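Local coordinates for eukaryotic translation initiation factor 2A (Schizosaccharomyces pombe, PDB 3WJ9), which probably directs the binding of initiator methionyl-tRNA to 40S ribosomal subunits in a codon-dependent manner, early in the translation of a small number of mRNAs, at residues G46-I59 and T62-T76. Sequence-based numbering, arbitrary orientation.
Sequences GKLFAYATATQVVI and TESGAKLTQLPAANT
Val57 and Ile59 meet Leu71 and Thr69 on one face of an antiparallel hairpin. With CG1 anti to its backbone N (chi1 172°), Val57 carries its other methyl, CG2, to Ala73 CB (3.7 Å), just past the inverse gamma turn centred on Pro72; CB of Val57 lies 4.0 Å from Leu71 CB. Ile59 and Thr69 run side by side, and the tip of the isoleucine, CD1, reaches between Thr69 CB (3.9 Å) and Leu71 CD1. Leu88 of strand 87-92, in the next blade, touches both Ile59 and Leu71, while Thr69 OG1 is hydrogen-bonded to Thr111 O.

On the other face, the extended Lys67 lies across Val58 at about a right angle, its CE 3.5 Å from Val58 CG2. The lysine's NZ bonds to Gln70 OE1 in the carbonyl plane, on a lone pair. Val58 CG2 also lies 3.3 Å from Gln70 OE1, so the joined Lys67 and Gln70 ends both rest against this methyl.

Between the backbones, Leu68 and Thr69 both face Ile59, whose O accepts Leu68 N at 2.7 Å and, weakly, Thr69 N: a classic beta bulge. Beyond it, Leu68 CD1 crosses to Leu48 CD2 (3.7 Å), and Thr62 OG1 donates to Gly46 O at 2.9 Å. Strands 57-61 and 67-71 are the last two of the four antiparallel strands of their blade, 67-71 being its edge strand, and the chain continues into the next blade in the manner of a WD-repeat beta-propeller, here the N-terminal part of the factor.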
loop_
_atom_site.group_PDB
_atom_site.type_symbol
_atom_site.label_atom_id
_atom_site.label_comp_id
_atom_site.label_asym_id
_atom_site.label_seq_id
_atom_site.Cartn_x
_atom_site.Cartn_y
_atom_site.Cartn_z
ATOM N N GLY A 46 6.832 -2.775 11.316
ATOM C CA GLY A 46 7.242 -1.596 12.057
ATOM C C GLY A 46 8.442 -1.775 12.967
ATOM O O GLY A 46 8.651 -0.983 13.887
ATOM N N LYS A 47 9.237 -2.809 12.720
ATOM C CA LYS A 47 10.442 -3.030 13.509
ATOM C C LYS A 47 11.600 -2.182 12.992
ATOM O O LYS A 47 12.585 -1.969 13.699
ATOM C CB LYS A 47 10.831 -4.510 13.504
ATOM C CG LYS A 47 9.877 -5.405 14.272
ATOM C CD LYS A 47 10.419 -6.822 14.382
ATOM C CE LYS A 47 9.461 -7.727 15.140
ATOM N NZ LYS A 47 9.991 -9.114 15.249
ATOM N N LEU A 48 11.475 -1.696 11.761
ATOM C CA LEU A 48 12.540 -0.910 11.145
ATOM C C LEU A 48 12.040 0.397 10.534
ATOM O O LEU A 48 10.861 0.538 10.208
ATOM C CB LEU A 48 13.257 -1.738 10.075
ATOM C CG LEU A 48 14.052 -2.959 10.550
ATOM C CD1 LEU A 48 14.722 -3.666 9.380
ATOM C CD2 LEU A 48 15.079 -2.548 11.588
ATOM N N PHE A 49 12.955 1.349 10.382
ATOM C CA PHE A 49 12.653 2.638 9.769
ATOM C C PHE A 49 13.751 3.036 8.787
ATOM O O PHE A 49 14.933 3.021 9.128
ATOM C CB PHE A 49 12.482 3.719 10.841
ATOM C CG PHE A 49 12.342 5.110 10.286
ATOM C CD1 PHE A 49 11.129 5.553 9.787
ATOM C CD2 PHE A 49 13.423 5.978 10.274
ATOM C CE1 PHE A 49 10.998 6.831 9.276
ATOM C CE2 PHE A 49 13.299 7.257 9.768
ATOM C CZ PHE A 49 12.083 7.685 9.268
ATOM N N ALA A 50 13.356 3.390 7.569
ATOM C CA ALA A 50 14.313 3.787 6.543
ATOM C C ALA A 50 13.972 5.160 5.982
ATOM O O ALA A 50 12.809 5.455 5.720
ATOM C CB ALA A 50 14.350 2.759 5.423
ATOM N N TYR A 51 14.986 5.996 5.797
ATOM C CA TYR A 51 14.781 7.278 5.141
ATOM C C TYR A 51 15.875 7.535 4.118
ATOM O O TYR A 51 17.025 7.134 4.304
ATOM C CB TYR A 51 14.721 8.413 6.164
ATOM C CG TYR A 51 15.994 8.626 6.946
ATOM C CD1 TYR A 51 16.208 7.969 8.149
ATOM C CD2 TYR A 51 16.976 9.495 6.490
ATOM C CE1 TYR A 51 17.367 8.160 8.870
ATOM C CE2 TYR A 51 18.137 9.692 7.204
ATOM C CZ TYR A 51 18.329 9.022 8.394
ATOM O OH TYR A 51 19.485 9.210 9.114
ATOM N N ALA A 52 15.507 8.204 3.035
ATOM C CA ALA A 52 16.431 8.432 1.940
ATOM C C ALA A 52 16.920 9.869 1.906
ATOM O O ALA A 52 16.137 10.812 2.015
ATOM C CB ALA A 52 15.778 8.068 0.620
ATOM N N THR A 53 18.232 10.020 1.777
ATOM C CA THR A 53 18.839 11.307 1.491
ATOM C C THR A 53 19.583 11.166 0.171
ATOM O O THR A 53 19.646 10.071 -0.388
ATOM C CB THR A 53 19.794 11.763 2.608
ATOM O OG1 THR A 53 20.982 10.961 2.591
ATOM C CG2 THR A 53 19.121 11.662 3.970
ATOM N N ALA A 54 20.139 12.262 -0.331
ATOM C CA ALA A 54 20.846 12.236 -1.606
ATOM C C ALA A 54 22.033 11.278 -1.579
ATOM O O ALA A 54 22.246 10.512 -2.517
ATOM C CB ALA A 54 21.308 13.633 -1.980
ATOM N N THR A 55 22.798 11.320 -0.494
ATOM C CA THR A 55 24.036 10.557 -0.404
ATOM C C THR A 55 23.809 9.088 -0.053
ATOM O O THR A 55 24.383 8.199 -0.682
ATOM C CB THR A 55 24.987 11.176 0.643
ATOM O OG1 THR A 55 25.164 12.570 0.365
ATOM C CG2 THR A 55 26.343 10.493 0.617
ATOM N N GLN A 56 22.975 8.839 0.954
ATOM C CA GLN A 56 22.869 7.515 1.564
ATOM C C GLN A 56 21.440 7.108 1.937
ATOM O O GLN A 56 20.483 7.843 1.690
ATOM C CB GLN A 56 23.755 7.463 2.815
ATOM C CG GLN A 56 25.225 7.748 2.563
ATOM C CD GLN A 56 26.017 8.041 3.823
ATOM O OE1 GLN A 56 25.531 7.859 4.936
ATOM N NE2 GLN A 56 27.245 8.526 3.648
ATOM N N VAL A 57 21.307 5.915 2.516
ATOM C CA VAL A 57 20.038 5.442 3.065
ATOM C C VAL A 57 20.286 4.801 4.430
ATOM O O VAL A 57 21.121 3.907 4.557
ATOM C CB VAL A 57 19.340 4.423 2.139
ATOM C CG1 VAL A 57 18.134 3.808 2.836
ATOM C CG2 VAL A 57 18.920 5.081 0.836
ATOM N N VAL A 58 19.561 5.255 5.447
ATOM C CA VAL A 58 19.803 4.795 6.812
ATOM C C VAL A 58 18.637 3.993 7.382
ATOM O O VAL A 58 17.480 4.400 7.290
ATOM C CB VAL A 58 20.109 5.984 7.747
ATOM C CG1 VAL A 58 19.900 5.603 9.202
ATOM C CG2 VAL A 58 21.528 6.460 7.529
ATOM N N ILE A 59 18.960 2.844 7.968
ATOM C CA ILE A 59 17.969 1.991 8.609
ATOM C C ILE A 59 18.132 2.027 10.129
ATOM O O ILE A 59 19.194 1.691 10.657
ATOM C CB ILE A 59 18.078 0.539 8.117
ATOM C CG1 ILE A 59 18.018 0.497 6.589
ATOM C CG2 ILE A 59 16.983 -0.314 8.732
ATOM C CD1 ILE A 59 18.062 -0.902 6.010
ATOM N N THR A 62 13.288 1.114 15.526
ATOM C CA THR A 62 12.161 1.942 15.951
ATOM C C THR A 62 11.969 2.003 17.466
ATOM O O THR A 62 11.151 2.780 17.959
ATOM C CB THR A 62 10.848 1.451 15.318
ATOM O OG1 THR A 62 10.522 0.154 15.832
ATOM C CG2 THR A 62 10.985 1.379 13.808
ATOM N N GLU A 63 12.715 1.185 18.200
ATOM C CA GLU A 63 12.627 1.184 19.654
ATOM C C GLU A 63 13.604 2.183 20.263
ATOM O O GLU A 63 13.221 3.022 21.078
ATOM C CB GLU A 63 12.892 -0.217 20.211
ATOM C CG GLU A 63 11.820 -0.701 21.172
ATOM C CD GLU A 63 10.452 -0.772 20.523
ATOM O OE1 GLU A 63 10.202 -1.730 19.762
ATOM O OE2 GLU A 63 9.634 0.139 20.762
ATOM N N SER A 64 14.865 2.097 19.856
ATOM C CA SER A 64 15.900 2.964 20.403
ATOM C C SER A 64 16.193 4.154 19.494
ATOM O O SER A 64 16.649 5.197 19.955
ATOM C CB SER A 64 17.183 2.165 20.649
ATOM O OG SER A 64 17.634 1.542 19.461
ATOM N N GLY A 65 15.913 3.999 18.205
ATOM C CA GLY A 65 16.247 5.018 17.227
ATOM C C GLY A 65 17.648 4.789 16.703
ATOM O O GLY A 65 18.141 5.538 15.859
ATOM N N ALA A 66 18.287 3.737 17.204
ATOM C CA ALA A 66 19.669 3.434 16.853
ATOM C C ALA A 66 19.827 3.107 15.377
ATOM O O ALA A 66 19.098 2.281 14.827
ATOM C CB ALA A 66 20.189 2.282 17.701
ATOM N N LYS A 67 20.784 3.773 14.741
ATOM C CA LYS A 67 21.147 3.465 13.368
ATOM C C LYS A 67 21.680 2.040 13.304
ATOM O O LYS A 67 22.449 1.620 14.167
ATOM C CB LYS A 67 22.186 4.459 12.849
ATOM C CG LYS A 67 22.679 4.172 11.446
ATOM C CD LYS A 67 23.725 5.185 11.022
ATOM C CE LYS A 67 24.069 5.037 9.554
ATOM N NZ LYS A 67 25.012 6.094 9.095
ATOM N N LEU A 68 21.257 1.294 12.289
ATOM C CA LEU A 68 21.639 -0.107 12.173
ATOM C C LEU A 68 22.456 -0.377 10.917
ATOM O O LEU A 68 23.525 -0.987 10.981
ATOM C CB LEU A 68 20.394 -0.999 12.175
ATOM C CG LEU A 68 19.570 -1.068 13.461
ATOM C CD1 LEU A 68 18.304 -1.872 13.228
ATOM C CD2 LEU A 68 20.391 -1.674 14.585
ATOM N N THR A 69 21.952 0.087 9.779
ATOM C CA THR A 69 22.517 -0.277 8.486
ATOM C C THR A 69 22.761 0.939 7.604
ATOM O O THR A 69 22.025 1.925 7.673
ATOM C CB THR A 69 21.588 -1.259 7.745
ATOM O OG1 THR A 69 21.270 -2.357 8.608
ATOM C CG2 THR A 69 22.242 -1.789 6.470
ATOM N N GLN A 70 23.799 0.865 6.777
ATOM C CA GLN A 70 24.080 1.924 5.820
ATOM C C GLN A 70 24.089 1.405 4.384
ATOM O O GLN A 70 24.831 0.483 4.048
ATOM C CB GLN A 70 25.416 2.591 6.138
ATOM C CG GLN A 70 25.722 3.753 5.227
ATOM C CD GLN A 70 24.577 4.743 5.191
ATOM O OE1 GLN A 70 24.402 5.540 6.111
ATOM N NE2 GLN A 70 23.785 4.691 4.130
ATOM N N LEU A 71 23.258 2.008 3.539
ATOM C CA LEU A 71 23.203 1.654 2.126
ATOM C C LEU A 71 23.686 2.802 1.247
ATOM O O LEU A 71 23.159 3.913 1.324
ATOM C CB LEU A 71 21.781 1.260 1.730
ATOM C CG LEU A 71 21.055 0.320 2.694
ATOM C CD1 LEU A 71 19.663 0.000 2.180
ATOM C CD2 LEU A 71 21.862 -0.949 2.907
ATOM N N PRO A 72 24.688 2.534 0.396
ATOM C CA PRO A 72 25.206 3.543 -0.533
ATOM C C PRO A 72 24.258 3.786 -1.704
ATOM O O PRO A 72 24.679 3.733 -2.858
ATOM C CB PRO A 72 26.525 2.932 -1.011
ATOM C CG PRO A 72 26.311 1.466 -0.905
ATOM C CD PRO A 72 25.411 1.255 0.286
ATOM N N ALA A 73 22.991 4.050 -1.396
ATOM C CA ALA A 73 21.982 4.309 -2.414
ATOM C C ALA A 73 21.761 5.806 -2.601
ATOM O O ALA A 73 21.240 6.484 -1.714
ATOM C CB ALA A 73 20.678 3.622 -2.049
ATOM N N ALA A 74 22.158 6.311 -3.762
ATOM C CA ALA A 74 22.024 7.730 -4.072
ATOM C C ALA A 74 20.908 7.976 -5.080
ATOM O O ALA A 74 20.493 7.061 -5.789
ATOM C CB ALA A 74 23.339 8.279 -4.598
ATOM N N ASN A 75 20.428 9.217 -5.127
ATOM C CA ASN A 75 19.413 9.639 -6.093
ATOM C C ASN A 75 18.125 8.822 -6.014
ATOM O O ASN A 75 17.389 8.722 -6.993
ATOM C CB ASN A 75 19.975 9.561 -7.515
ATOM C CG ASN A 75 21.351 10.189 -7.636
ATOM O OD1 ASN A 75 21.582 11.302 -7.164
ATOM N ND2 ASN A 75 22.275 9.471 -8.264
ATOM N N THR A 76 17.856 8.241 -4.849
ATOM C CA THR A 76 16.673 7.405 -4.666
ATOM C C THR A 76 15.397 8.234 -4.694
ATOM O O THR A 76 15.411 9.419 -4.372
ATOM C CB THR A 76 16.721 6.622 -3.340
ATOM O OG1 THR A 76 17.094 7.505 -2.277
ATOM C CG2 THR A 76 17.732 5.493 -3.427
#